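PDB 4P4G: shikimate 5-dehydrogenase AroE (5-dehydroshikimate reductase) from Mycobacterium tuberculosis, which probably catalyses the NADP-dependent interconversion of 3-dehydroshikimate and shikimate, the fourth of seven steps to chorismate. Local coordinates for residues Leu31-Trp36 / Gln250-Pro255; Leu121-Gly126 / Leu188-Pro193; Val209-Ile214 / Arg232-Leu237; Gln243-Val248 / Ala256-Met261. All coordinates share one frame; numbering follows the deposited sequence.

Contact 1: Leu31-Trp36 / Gln250-Pro255; sequences LGLHDW and QFTGLP
Trp36 turns the edge of its indole, near the ring plane, to a main-chain carbonyl: CH2 lies 3.6 Å from Phe251 O, at the end of helix 236-252. One face of the same ring is covered by Leu33 CD1, which lies 3.7 Å above the plane; Tyr28 meets the indole edge-to-face. Leu31, Leu33 and Trp36 all converge on Thr252. Its CG2 packs against Leu33 CD1 at 3.6 Å and obliquely against Trp36 CZ3 at 3.8 Å. Leu31 meets it tip to tip, with CD1 3.8 Å from Thr252 OG1, while the other branch, CD2, approaches Leu254 CB and comes to 3.7 Å from Pro255 O. With chi1 at 67°, Thr252 OG1 lies between the backbone N and the carbonyl carbon, where it accepts from Leu254 N (3.1 Å, 151°) and also bonds to Val248 O. The hydroxyl is thus satisfied by the end of its own helix and the turn after it, and the junction across the segments is mainly apolar. The contact joins the ends of two helices at the surface: a Schellman motif at Gly32 after helix 20-30, and an ST turn over Gly253, also of positive phi, after helix 236-252.

Contact 2: Leu121-Gly126 / Leu188-Pro193; sequences LVLGSG and LVSTIP. With SO4 (sulfate ion), chain J.
Leu123 O is gripped twice by Thr191, just past the C-terminal ends of two parallel strands of the Rossmann-type sheet, 119-123 and 187-190. Thr191 OG1 donates at 2.6 Å in the carbonyl plane, on a lone pair, and Thr191 N donates at 2.9 Å from a direction tilted out of that plane. A chi1 of 72° brings the hydroxyl to the same side as its own N-H and lets one residue give two hydrogen bonds to one oxygen. Earlier along the strands, Val189 N bonds to Leu121 O and Leu123 N to Val189 O, both nearly straight. On the face carrying Leu121, Leu123 and Leu188, Leu188 CD1 wedges between Leu121 CB (3.6 Å) and Leu123 CG (3.5 Å). Leu123 CD1 runs on to Ser190 and Ile192. Val122 and Val189 point to the other face, onto helix 129-139. Beyond the strands, Gly124, which has no side chain, lets Ile192 CG2 close to a tight 3.4 Å from its CA. Gly124 and Gly126 fit the GxGxxA pattern of dinucleotide-binding folds, consistent with an NADP site. A sulfate, probably from the crystallisation liquor, takes bonds from Ser125 N and Ser125 OG, and from the backbone N of Arg149 and Asn150 after the neighbouring strand 143-148; it may occupy a cofactor phosphate position. A water bridges the two loops, accepting from Gly126 N and donating to Thr191 OG1, each at 2.8 Å.

Contact 3: Val209-Ile214 / Arg232-Leu237; sequences VLLDAI and RVISGL
Leu210 is held to the neighbouring strand through both its main-chain polar atoms: Leu210 N donates to Arg232 O and Leu210 O accepts from Ile234 N, each at 2.8 Å. Asp212 N then bonds to Ile234 O at 3.0 Å, and in all three the donor stands close to the extension of the carbonyl bond. Weaker CA-H...O contacts from Val209 to Arg232 O and from Leu211 to Ile234 O fill in between. Past the strands the pairing changes character, as Gly236 N reaches Ile214 O at 3.1 Å with a bent bond (136°) from above the carbonyl plane. Gly236 CA, bare of a side chain, comes 3.5 Å from Ala213 O, and a water donates to both Ala213 O and Gly236 O. These parallel strands begin and end a beta-alpha-beta crossover through helix 221-229; strand 232-234 is outermost in the Rossmann-type sheet on this side. Among the apolar contacts, Leu210 and Val233 point to the face packed by helix 221-229, whereas Val209, Leu211 and Ile234 face helix 105-113. Ile234 spreads its branches: CG2 meets Leu211 CD1 at 3.7 Å, and CD1 meets Val209 CG1 at 4.0 Å while lying over one face of the Arg232 guanidinium. Side-chain bonds follow each strand: an Asx turn after 209-212 and a helix cap after 232-234. Asp212, with CG anti to the backbone N (chi1 -160°), puts OD1 where Ile214 N donates to it from above the carboxylate plane, while OD2 is hydrogen-bonded to Thr220 OG1; Ser235 OG accepts from Leu237 N at 3.1 Å.

Contact 4: Gln243-Val248 / Ala256-Met261; sequences QAFAQV and APREAM. With SKM ((3R,4S,5R)-3,4,5-trihydroxycyclohex-1-ene-1-carboxylic acid), chain C.
Phe245 presents one ring face to Arg258 and an edge to Met261, joining the last two helices of the chain, 236-252 and 258-267, which both pack on helix 20-30 of the substrate-binding domain. Over that face, Arg258 CG sits 3.8 Å from the Phe245 ring centroid in a CH-pi contact. A bend at chi3 (141°) then carries the guanidinium across the ring, leaving CZ 4.4 Å from the same centroid in an off-centre cation-pi contact; the planes are 39° apart, and Phe245 CG lies over one guanidinium face, toward its rim. At the edge, Met261 SD lies 3.8 Å from Phe245 CD1, a Met-aromatic contact. The Met261 chain bends at chi3 (70°), placing CE between Ala244 CB (3.7 Å) and Val248 CG2 (3.8 Å). Val248 CG1 meets Pro257 CD tip to tip, and Ala256 CB packs against Phe245 CB and O. From another side of helix 236-252, Gln243 and Gln247 reach the bound shikimate. Further bonds hold their amides: Gln243 NE2 to Leu240 O, Gln247 NE2 to Thr91 OG1, and Gln247 OE1 to Ser63 and His24. One shikimate hydroxyl takes both glutamines: O11 donates to Gln243 OE1 at 3.1 Å and accepts from Gln247 NE2 at 3.0 Å.

From the N terminus, the chain leaves helix 20-30 at 31-36, and contact 1 closes its loop only at 250-255, more than two hundred residues later. Contacts 2 and 3 are nested within that loop and follow one another: 121-126 returns to 188-193, then 209-214 to 232-237. They share one sheet, because strands 187-190 and 209-212 are neighbours in it, probably hydrogen-bonded between Leu188 and both Val209 and Leu211. Contact 4 closes a short loop, 243-248 to 256-261, and crosses contact 1; the two touch where Leu31 packs on Val248 and Pro257. Helix 236-252 serves contacts 1, 3 and 4, running from the edge of the parallel, probably cofactor-binding sheet to the substrate-binding domain.

Contact 1: Leu31-Trp36 / Gln250-Pro255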
loop_
_atom_site.group_PDB
_atom_site.type_symbol
_atom_site.label_atom_id
_atom_site.label_comp_id
_atom_site.label_asym_id
_atom_site.label_seq_id
_atom_site.Cartn_x
_atom_site.Cartn_y
_atom_site.Cartn_z
ATOM N N LEU A 31 -13.366 -17.488 9.691
ATOM C CA LEU A 31 -13.640 -18.429 8.605
ATOM C C LEU A 31 -13.584 -19.885 9.062
ATOM O O LEU A 31 -13.809 -20.793 8.260
ATOM C CB LEU A 31 -12.643 -18.223 7.458
ATOM C CG LEU A 31 -12.752 -16.911 6.677
ATOM C CD1 LEU A 31 -11.591 -16.749 5.689
ATOM C CD2 LEU A 31 -14.094 -16.855 5.955
ATOM N N GLY A 32 -13.261 -20.116 10.329
ATOM C CA GLY A 32 -13.168 -21.474 10.838
ATOM C C GLY A 32 -11.878 -22.192 10.479
ATOM O O GLY A 32 -11.799 -23.420 10.575
ATOM N N LEU A 33 -10.870 -21.428 10.076
ATOM C CA LEU A 33 -9.545 -21.962 9.765
ATOM C C LEU A 33 -8.644 -21.831 10.994
ATOM O O LEU A 33 -7.612 -21.162 10.955
ATOM C CB LEU A 33 -8.935 -21.175 8.605
ATOM C CG LEU A 33 -9.793 -21.042 7.352
ATOM C CD1 LEU A 33 -9.132 -20.109 6.352
ATOM C CD2 LEU A 33 -10.035 -22.392 6.725
ATOM N N HIS A 34 -9.030 -22.484 12.083
ATOM C CA HIS A 34 -8.464 -22.178 13.398
ATOM C C HIS A 34 -6.991 -22.533 13.647
ATOM O O HIS A 34 -6.365 -21.949 14.533
ATOM C CB HIS A 34 -9.362 -22.748 14.507
ATOM C CG HIS A 34 -10.663 -22.020 14.656
ATOM N ND1 HIS A 34 -10.769 -20.818 15.320
ATOM C CD2 HIS A 34 -11.910 -22.320 14.218
ATOM C CE1 HIS A 34 -12.026 -20.408 15.289
ATOM N NE2 HIS A 34 -12.738 -21.299 14.622
ATOM N N ASP A 35 -6.441 -23.471 12.877
ATOM C CA ASP A 35 -5.052 -23.895 13.060
ATOM C C ASP A 35 -4.083 -23.221 12.086
ATOM O O ASP A 35 -2.886 -23.535 12.057
ATOM C CB ASP A 35 -4.952 -25.405 12.912
ATOM C CG ASP A 35 -5.685 -25.913 11.691
ATOM O OD1 ASP A 35 -6.363 -25.099 11.029
ATOM O OD2 ASP A 35 -5.606 -27.128 11.411
ATOM N N TRP A 36 -4.597 -22.307 11.275
ATOM C CA TRP A 36 -3.740 -21.548 10.368
ATOM C C TRP A 36 -2.879 -20.556 11.156
ATOM O O TRP A 36 -3.313 -20.000 12.175
ATOM C CB TRP A 36 -4.577 -20.799 9.322
ATOM C CG TRP A 36 -5.184 -21.671 8.242
ATOM C CD1 TRP A 36 -5.647 -22.952 8.367
ATOM C CD2 TRP A 36 -5.384 -21.307 6.869
ATOM N NE1 TRP A 36 -6.114 -23.406 7.154
ATOM C CE2 TRP A 36 -5.963 -22.412 6.221
ATOM C CE3 TRP A 36 -5.122 -20.150 6.126
ATOM C CZ2 TRP A 36 -6.299 -22.390 4.861
ATOM C CZ3 TRP A 36 -5.446 -20.139 4.769
ATOM C CH2 TRP A 36 -6.020 -21.252 4.157
ATOM N N GLN A 250 -7.430 -14.400 -1.437
ATOM C CA GLN A 250 -6.503 -15.180 -2.243
ATOM C C GLN A 250 -5.811 -16.282 -1.448
ATOM O O GLN A 250 -5.504 -17.337 -1.997
ATOM C CB GLN A 250 -5.495 -14.270 -2.937
ATOM C CG GLN A 250 -6.114 -13.492 -4.100
ATOM C CD GLN A 250 -5.195 -12.433 -4.632
ATOM O OE1 GLN A 250 -4.421 -12.679 -5.556
ATOM N NE2 GLN A 250 -5.266 -11.239 -4.052
ATOM N N PHE A 251 -5.558 -16.035 -0.163
ATOM C CA PHE A 251 -4.936 -17.050 0.691
ATOM C C PHE A 251 -5.923 -18.174 1.041
ATOM O O PHE A 251 -5.531 -19.336 1.154
ATOM C CB PHE A 251 -4.371 -16.422 1.978
ATOM C CG PHE A 251 -3.217 -15.465 1.749
ATOM C CD1 PHE A 251 -2.631 -15.343 0.494
ATOM C CD2 PHE A 251 -2.721 -14.690 2.797
ATOM C CE1 PHE A 251 -1.572 -14.463 0.278
ATOM C CE2 PHE A 251 -1.656 -13.797 2.583
ATOM C CZ PHE A 251 -1.089 -13.691 1.322
ATOM N N THR A 252 -7.203 -17.834 1.195
ATOM C CA THR A 252 -8.189 -18.805 1.705
ATOM C C THR A 252 -9.131 -19.394 0.656
ATOM O O THR A 252 -9.657 -20.490 0.856
ATOM C CB THR A 252 -9.069 -18.203 2.826
ATOM O OG1 THR A 252 -9.907 -17.174 2.277
ATOM C CG2 THR A 252 -8.204 -17.624 3.940
ATOM N N GLY A 253 -9.362 -18.669 -0.438
ATOM C CA GLY A 253 -10.361 -19.068 -1.421
ATOM C C GLY A 253 -11.787 -18.758 -0.987
ATOM O O GLY A 253 -12.738 -19.210 -1.617
ATOM N N LEU A 254 -11.930 -17.989 0.094
ATOM C CA LEU A 254 -13.236 -17.667 0.680
ATOM C C LEU A 254 -13.433 -16.154 0.691
ATOM O O LEU A 254 -12.459 -15.414 0.603
ATOM C CB LEU A 254 -13.296 -18.190 2.121
ATOM C CG LEU A 254 -13.365 -19.712 2.283
ATOM C CD1 LEU A 254 -12.868 -20.142 3.652
ATOM C CD2 LEU A 254 -14.782 -20.207 2.071
ATOM N N PRO A 255 -14.691 -15.685 0.815
ATOM C CA PRO A 255 -14.920 -14.235 0.887
ATOM C C PRO A 255 -14.322 -13.680 2.172
ATOM O O PRO A 255 -14.343 -14.355 3.204
ATOM C CB PRO A 255 -16.451 -14.115 0.951
ATOM C CG PRO A 255 -16.982 -15.471 0.537
ATOM C CD PRO A 255 -15.941 -16.446 0.976
#

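Contact 2: Leu121-Gly126 / Leu188-Pro193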
loop_
_atom_site.group_PDB
_atom_site.type_symbol
_atom_site.label_atom_id
_atom_site.label_comp_id
_atom_site.label_asym_id
_atom_site.label_seq_id
_atom_site.Cartn_x
_atom_site.Cartn_y
_atom_site.Cartn_z
ATOM N N LEU A 121 -2.440 14.369 -5.371
ATOM C CA LEU A 121 -0.992 14.387 -5.209
ATOM C C LEU A 121 -0.567 13.037 -4.660
ATOM O O LEU A 121 -1.233 12.477 -3.784
ATOM C CB LEU A 121 -0.634 15.488 -4.213
ATOM C CG LEU A 121 0.641 16.307 -4.272
ATOM C CD1 LEU A 121 0.779 16.954 -5.620
ATOM C CD2 LEU A 121 0.543 17.389 -3.209
ATOM N N VAL A 122 0.540 12.502 -5.167
ATOM C CA VAL A 122 1.098 11.265 -4.631
ATOM C C VAL A 122 2.523 11.563 -4.247
ATOM O O VAL A 122 3.285 12.075 -5.061
ATOM C CB VAL A 122 1.095 10.123 -5.678
ATOM C CG1 VAL A 122 2.003 8.961 -5.239
ATOM C CG2 VAL A 122 -0.332 9.639 -5.942
ATOM N N LEU A 123 2.884 11.256 -3.007
ATOM C CA LEU A 123 4.270 11.422 -2.580
ATOM C C LEU A 123 5.023 10.110 -2.599
ATOM O O LEU A 123 4.578 9.122 -2.008
ATOM C CB LEU A 123 4.342 11.978 -1.170
ATOM C CG LEU A 123 3.520 13.210 -0.843
ATOM C CD1 LEU A 123 3.854 13.663 0.564
ATOM C CD2 LEU A 123 3.782 14.299 -1.855
ATOM N N GLY A 124 6.164 10.111 -3.278
ATOM C CA GLY A 124 7.065 8.971 -3.269
ATOM C C GLY A 124 7.152 8.262 -4.598
ATOM O O GLY A 124 6.336 8.499 -5.487
ATOM N N SER A 125 8.137 7.378 -4.722
ATOM C CA SER A 125 8.286 6.565 -5.928
ATOM C C SER A 125 8.673 5.128 -5.580
ATOM O O SER A 125 9.246 4.405 -6.410
ATOM C CB SER A 125 9.326 7.183 -6.863
ATOM O OG SER A 125 10.592 7.240 -6.233
ATOM N N GLY A 126 8.375 4.722 -4.349
ATOM C CA GLY A 126 8.621 3.360 -3.902
ATOM C C GLY A 126 7.550 2.394 -4.373
ATOM O O GLY A 126 6.759 2.714 -5.260
ATOM N N LEU A 188 -4.208 13.983 -1.028
ATOM C CA LEU A 188 -2.791 13.654 -1.000
ATOM C C LEU A 188 -2.625 12.224 -0.489
ATOM O O LEU A 188 -3.124 11.879 0.584
ATOM C CB LEU A 188 -2.076 14.636 -0.066
ATOM C CG LEU A 188 -0.633 14.400 0.350
ATOM C CD1 LEU A 188 0.228 14.401 -0.876
ATOM C CD2 LEU A 188 -0.178 15.488 1.331
ATOM N N VAL A 189 -1.946 11.379 -1.260
ATOM C CA VAL A 189 -1.584 10.055 -0.768
ATOM C C VAL A 189 -0.084 10.019 -0.537
ATOM O O VAL A 189 0.700 10.189 -1.480
ATOM C CB VAL A 189 -1.985 8.936 -1.731
ATOM C CG1 VAL A 189 -1.595 7.583 -1.133
ATOM C CG2 VAL A 189 -3.494 8.996 -2.040
ATOM N N SER A 190 0.324 9.811 0.711
ATOM C CA SER A 190 1.759 9.838 1.036
ATOM C C SER A 190 2.344 8.451 1.211
ATOM O O SER A 190 1.887 7.673 2.059
ATOM C CB SER A 190 2.018 10.654 2.301
ATOM O OG SER A 190 3.407 10.648 2.601
ATOM N N THR A 191 3.369 8.137 0.422
ATOM C CA THR A 191 4.032 6.837 0.547
ATOM C C THR A 191 5.493 6.946 0.984
ATOM O O THR A 191 6.232 5.956 0.941
ATOM C CB THR A 191 3.917 5.994 -0.755
ATOM O OG1 THR A 191 4.759 6.543 -1.776
ATOM C CG2 THR A 191 2.481 5.964 -1.270
ATOM N N ILE A 192 5.907 8.141 1.410
ATOM C CA ILE A 192 7.287 8.385 1.838
ATOM C C ILE A 192 7.445 8.204 3.353
ATOM O O ILE A 192 6.439 8.181 4.078
ATOM C CB ILE A 192 7.786 9.798 1.426
ATOM C CG1 ILE A 192 6.894 10.895 2.008
ATOM C CG2 ILE A 192 7.867 9.908 -0.072
ATOM C CD1 ILE A 192 7.398 12.307 1.683
ATOM N N PRO A 193 8.697 8.049 3.837
ATOM C CA PRO A 193 8.886 7.889 5.287
ATOM C C PRO A 193 8.390 9.115 6.038
ATOM O O PRO A 193 8.432 10.221 5.494
ATOM C CB PRO A 193 10.401 7.777 5.435
ATOM C CG PRO A 193 10.854 7.182 4.138
ATOM C CD PRO A 193 9.946 7.789 3.094
HETATM S S SO4 J . 11.239 8.927 -3.049
HETATM O O1 SO4 J . 10.701 10.191 -2.543
HETATM O O2 SO4 J . 11.545 9.019 -4.479
HETATM O O3 SO4 J . 12.483 8.620 -2.335
HETATM O O4 SO4 J . 10.310 7.813 -2.800
HETATM O O HOH W 1 7.386 5.551 -1.825
#

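Contact 3: Val209-Ile214 / Arg232-Leu237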
loop_
_atom_site.group_PDB
_atom_site.type_symbol
_atom_site.label_atom_id
_atom_site.label_comp_id
_atom_site.label_asym_id
_atom_site.label_seq_id
_atom_site.Cartn_x
_atom_site.Cartn_y
_atom_site.Cartn_z
ATOM N N VAL A 209 -7.610 16.429 2.087
ATOM C CA VAL A 209 -7.679 15.029 2.512
ATOM C C VAL A 209 -6.294 14.409 2.404
ATOM O O VAL A 209 -5.614 14.573 1.380
ATOM C CB VAL A 209 -8.632 14.200 1.620
ATOM C CG1 VAL A 209 -8.724 12.749 2.113
ATOM C CG2 VAL A 209 -10.011 14.813 1.555
ATOM N N LEU A 210 -5.879 13.701 3.453
ATOM C CA LEU A 210 -4.597 13.005 3.481
ATOM C C LEU A 210 -4.815 11.532 3.746
ATOM O O LEU A 210 -5.460 11.159 4.738
ATOM C CB LEU A 210 -3.713 13.545 4.609
ATOM C CG LEU A 210 -2.555 12.630 5.052
ATOM C CD1 LEU A 210 -1.469 12.530 3.971
ATOM C CD2 LEU A 210 -1.951 13.099 6.382
ATOM N N LEU A 211 -4.279 10.688 2.871
ATOM C CA LEU A 211 -4.168 9.272 3.188
ATOM C C LEU A 211 -2.697 9.005 3.418
ATOM O O LEU A 211 -1.888 9.190 2.517
ATOM C CB LEU A 211 -4.705 8.413 2.027
ATOM C CG LEU A 211 -4.466 6.903 2.139
ATOM C CD1 LEU A 211 -5.092 6.328 3.423
ATOM C CD2 LEU A 211 -5.005 6.181 0.914
ATOM N N ASP A 212 -2.321 8.606 4.638
ATOM C CA ASP A 212 -0.914 8.325 4.918
ATOM C C ASP A 212 -0.727 6.822 4.980
ATOM O O ASP A 212 -1.434 6.142 5.717
ATOM C CB ASP A 212 -0.486 8.985 6.243
ATOM C CG ASP A 212 1.028 9.154 6.363
ATOM O OD1 ASP A 212 1.769 8.340 5.766
ATOM O OD2 ASP A 212 1.476 10.099 7.062
ATOM N N ALA A 213 0.206 6.290 4.198
ATOM C CA ALA A 213 0.451 4.845 4.218
ATOM C C ALA A 213 1.044 4.365 5.540
ATOM O O ALA A 213 0.921 3.191 5.903
ATOM C CB ALA A 213 1.337 4.441 3.054
ATOM N N ILE A 214 1.694 5.275 6.255
ATOM C CA ILE A 214 2.332 4.955 7.537
ATOM C C ILE A 214 1.276 4.753 8.636
ATOM O O ILE A 214 0.273 5.475 8.681
ATOM C CB ILE A 214 3.282 6.098 7.981
ATOM C CG1 ILE A 214 4.415 6.303 6.969
ATOM C CG2 ILE A 214 3.838 5.827 9.392
ATOM C CD1 ILE A 214 5.265 5.074 6.736
ATOM N N ARG A 232 -8.892 16.353 6.449
ATOM C CA ARG A 232 -9.246 14.998 6.854
ATOM C C ARG A 232 -8.043 14.075 6.866
ATOM O O ARG A 232 -7.347 13.945 5.861
ATOM C CB ARG A 232 -10.308 14.405 5.932
ATOM C CG ARG A 232 -10.623 12.971 6.313
ATOM C CD ARG A 232 -11.705 12.343 5.474
ATOM N NE ARG A 232 -12.032 11.026 6.016
ATOM C CZ ARG A 232 -12.574 10.040 5.314
ATOM N NH1 ARG A 232 -12.851 10.210 4.030
ATOM N NH2 ARG A 232 -12.831 8.881 5.903
ATOM N N VAL A 233 -7.807 13.416 7.996
ATOM C CA VAL A 233 -6.664 12.506 8.113
ATOM C C VAL A 233 -7.113 11.049 8.122
ATOM O O VAL A 233 -7.938 10.647 8.958
ATOM C CB VAL A 233 -5.849 12.791 9.383
ATOM C CG1 VAL A 233 -4.764 11.735 9.562
ATOM C CG2 VAL A 233 -5.229 14.191 9.315
ATOM N N ILE A 234 -6.556 10.260 7.204
ATOM C CA ILE A 234 -6.834 8.824 7.141
ATOM C C ILE A 234 -5.523 8.074 7.357
ATOM O O ILE A 234 -4.565 8.233 6.592
ATOM C CB ILE A 234 -7.459 8.433 5.785
ATOM C CG1 ILE A 234 -8.665 9.321 5.475
ATOM C CG2 ILE A 234 -7.847 6.957 5.770
ATOM C CD1 ILE A 234 -9.100 9.282 4.026
ATOM N N SER A 235 -5.467 7.267 8.410
ATOM C CA SER A 235 -4.212 6.614 8.769
ATOM C C SER A 235 -3.943 5.384 7.914
ATOM O O SER A 235 -4.839 4.871 7.224
ATOM C CB SER A 235 -4.208 6.215 10.238
ATOM O OG SER A 235 -4.744 4.929 10.409
ATOM N N GLY A 236 -2.705 4.905 7.977
ATOM C CA GLY A 236 -2.286 3.716 7.254
ATOM C C GLY A 236 -3.036 2.466 7.668
ATOM O O GLY A 236 -3.042 1.463 6.945
ATOM N N LEU A 237 -3.664 2.511 8.839
ATOM C CA LEU A 237 -4.450 1.368 9.307
ATOM C C LEU A 237 -5.653 1.141 8.416
ATOM O O LEU A 237 -6.072 -0.008 8.217
ATOM C CB LEU A 237 -4.939 1.583 10.747
ATOM C CG LEU A 237 -3.933 1.433 11.882
ATOM C CD1 LEU A 237 -4.661 1.476 13.229
ATOM C CD2 LEU A 237 -3.163 0.135 11.729
HETATM O O HOH W 2 -0.691 1.026 5.209
#

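Contact 4: Gln243-Val248 / Ala256-Met261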
loop_
_atom_site.group_PDB
_atom_site.type_symbol
_atom_site.label_atom_id
_atom_site.label_comp_id
_atom_site.label_asym_id
_atom_site.label_seq_id
_atom_site.Cartn_x
_atom_site.Cartn_y
_atom_site.Cartn_z
ATOM N N GLN A 243 -6.609 -3.266 1.988
ATOM C CA GLN A 243 -5.767 -4.140 1.159
ATOM C C GLN A 243 -5.779 -5.573 1.685
ATOM O O GLN A 243 -5.476 -6.514 0.950
ATOM C CB GLN A 243 -4.326 -3.604 1.046
ATOM C CG GLN A 243 -3.524 -3.613 2.335
ATOM C CD GLN A 243 -2.915 -4.962 2.650
ATOM O OE1 GLN A 243 -2.352 -5.628 1.779
ATOM N NE2 GLN A 243 -3.037 -5.383 3.899
ATOM N N ALA A 244 -6.131 -5.744 2.955
ATOM C CA ALA A 244 -6.069 -7.064 3.574
ATOM C C ALA A 244 -7.226 -7.948 3.111
ATOM O O ALA A 244 -7.075 -9.158 3.048
ATOM C CB ALA A 244 -6.051 -6.954 5.082
ATOM N N PHE A 245 -8.371 -7.344 2.793
ATOM C CA PHE A 245 -9.535 -8.108 2.336
ATOM C C PHE A 245 -9.198 -9.029 1.163
ATOM O O PHE A 245 -9.486 -10.223 1.188
ATOM C CB PHE A 245 -10.672 -7.174 1.908
ATOM C CG PHE A 245 -11.242 -6.341 3.020
ATOM C CD1 PHE A 245 -11.359 -6.842 4.313
ATOM C CD2 PHE A 245 -11.684 -5.051 2.761
ATOM C CE1 PHE A 245 -11.899 -6.062 5.331
ATOM C CE2 PHE A 245 -12.222 -4.273 3.772
ATOM C CZ PHE A 245 -12.329 -4.775 5.054
ATOM N N ALA A 246 -8.573 -8.478 0.130
ATOM C CA ALA A 246 -8.298 -9.255 -1.067
ATOM C C ALA A 246 -7.194 -10.271 -0.815
ATOM O O ALA A 246 -7.126 -11.300 -1.484
ATOM C CB ALA A 246 -7.933 -8.336 -2.220
ATOM N N GLN A 247 -6.305 -9.967 0.128
ATOM C CA GLN A 247 -5.255 -10.913 0.473
ATOM C C GLN A 247 -5.847 -12.144 1.148
ATOM O O GLN A 247 -5.495 -13.284 0.818
ATOM C CB GLN A 247 -4.213 -10.253 1.371
ATOM C CG GLN A 247 -3.252 -9.358 0.630
ATOM C CD GLN A 247 -2.087 -8.966 1.501
ATOM O OE1 GLN A 247 -2.149 -9.084 2.735
ATOM N NE2 GLN A 247 -1.010 -8.519 0.876
ATOM N N VAL A 248 -6.761 -11.927 2.090
ATOM C CA VAL A 248 -7.436 -13.053 2.740
ATOM C C VAL A 248 -8.173 -13.917 1.715
ATOM O O VAL A 248 -8.103 -15.141 1.765
ATOM C CB VAL A 248 -8.385 -12.566 3.859
ATOM C CG1 VAL A 248 -9.240 -13.708 4.371
ATOM C CG2 VAL A 248 -7.563 -11.976 5.012
ATOM N N ALA A 256 -13.803 -12.460 2.121
ATOM C CA ALA A 256 -13.212 -11.872 3.315
ATOM C C ALA A 256 -14.303 -11.608 4.340
ATOM O O ALA A 256 -15.371 -11.098 4.005
ATOM C CB ALA A 256 -12.466 -10.588 2.977
ATOM N N PRO A 257 -14.045 -11.980 5.597
ATOM C CA PRO A 257 -14.986 -11.690 6.680
ATOM C C PRO A 257 -14.758 -10.258 7.150
ATOM O O PRO A 257 -14.052 -9.994 8.139
ATOM C CB PRO A 257 -14.602 -12.713 7.755
ATOM C CG PRO A 257 -13.150 -12.966 7.528
ATOM C CD PRO A 257 -12.894 -12.783 6.053
ATOM N N ARG A 258 -15.345 -9.327 6.401
ATOM C CA ARG A 258 -15.078 -7.909 6.584
ATOM C C ARG A 258 -15.446 -7.392 7.973
ATOM O O ARG A 258 -14.710 -6.590 8.532
ATOM C CB ARG A 258 -15.761 -7.095 5.470
ATOM C CG ARG A 258 -15.158 -7.379 4.086
ATOM C CD ARG A 258 -15.938 -6.730 2.952
ATOM N NE ARG A 258 -15.060 -6.197 1.912
ATOM C CZ ARG A 258 -14.543 -6.910 0.915
ATOM N NH1 ARG A 258 -14.802 -8.207 0.810
ATOM N NH2 ARG A 258 -13.759 -6.324 0.017
ATOM N N GLU A 259 -16.572 -7.848 8.524
ATOM C CA GLU A 259 -16.984 -7.466 9.881
ATOM C C GLU A 259 -15.922 -7.855 10.919
ATOM O O GLU A 259 -15.485 -7.028 11.726
ATOM C CB GLU A 259 -18.365 -8.073 10.224
ATOM C CG GLU A 259 -18.423 -9.620 10.410
ATOM C CD GLU A 259 -17.725 -10.403 9.287
ATOM O OE1 GLU A 259 -17.580 -9.866 8.176
ATOM O OE2 GLU A 259 -17.315 -11.544 9.510
ATOM N N ALA A 260 -15.480 -9.107 10.876
ATOM C CA ALA A 260 -14.494 -9.601 11.828
ATOM C C ALA A 260 -13.177 -8.848 11.717
ATOM O O ALA A 260 -12.533 -8.559 12.732
ATOM C CB ALA A 260 -14.265 -11.093 11.628
ATOM N N MET A 261 -12.766 -8.537 10.491
ATOM C CA MET A 261 -11.494 -7.863 10.287
ATOM C C MET A 261 -11.588 -6.410 10.730
ATOM O O MET A 261 -10.628 -5.849 11.255
ATOM C CB MET A 261 -11.058 -7.975 8.830
ATOM C CG MET A 261 -10.735 -9.412 8.456
ATOM S SD MET A 261 -10.451 -9.626 6.690
ATOM C CE MET A 261 -8.894 -8.781 6.483
HETATM O O12 SKM C . 0.701 -3.892 1.238
HETATM C C8 SKM C . 0.688 -4.045 2.654
HETATM C C6 SKM C . 1.425 -2.882 3.256
HETATM O O7 SKM C . 2.656 -2.666 2.593
HETATM C C5 SKM C . 1.693 -3.168 4.644
HETATM C C4 SKM C . 1.610 -4.350 5.253
HETATM C C1 SKM C . 1.954 -4.450 6.728
HETATM O O2 SKM C . 1.804 -5.530 7.316
HETATM O O3 SKM C . 2.378 -3.463 7.358
HETATM C C10 SKM C . 1.162 -5.649 4.518
HETATM C C9 SKM C . 1.285 -5.384 2.988
HETATM O O11 SKM C . 0.553 -6.392 2.382
#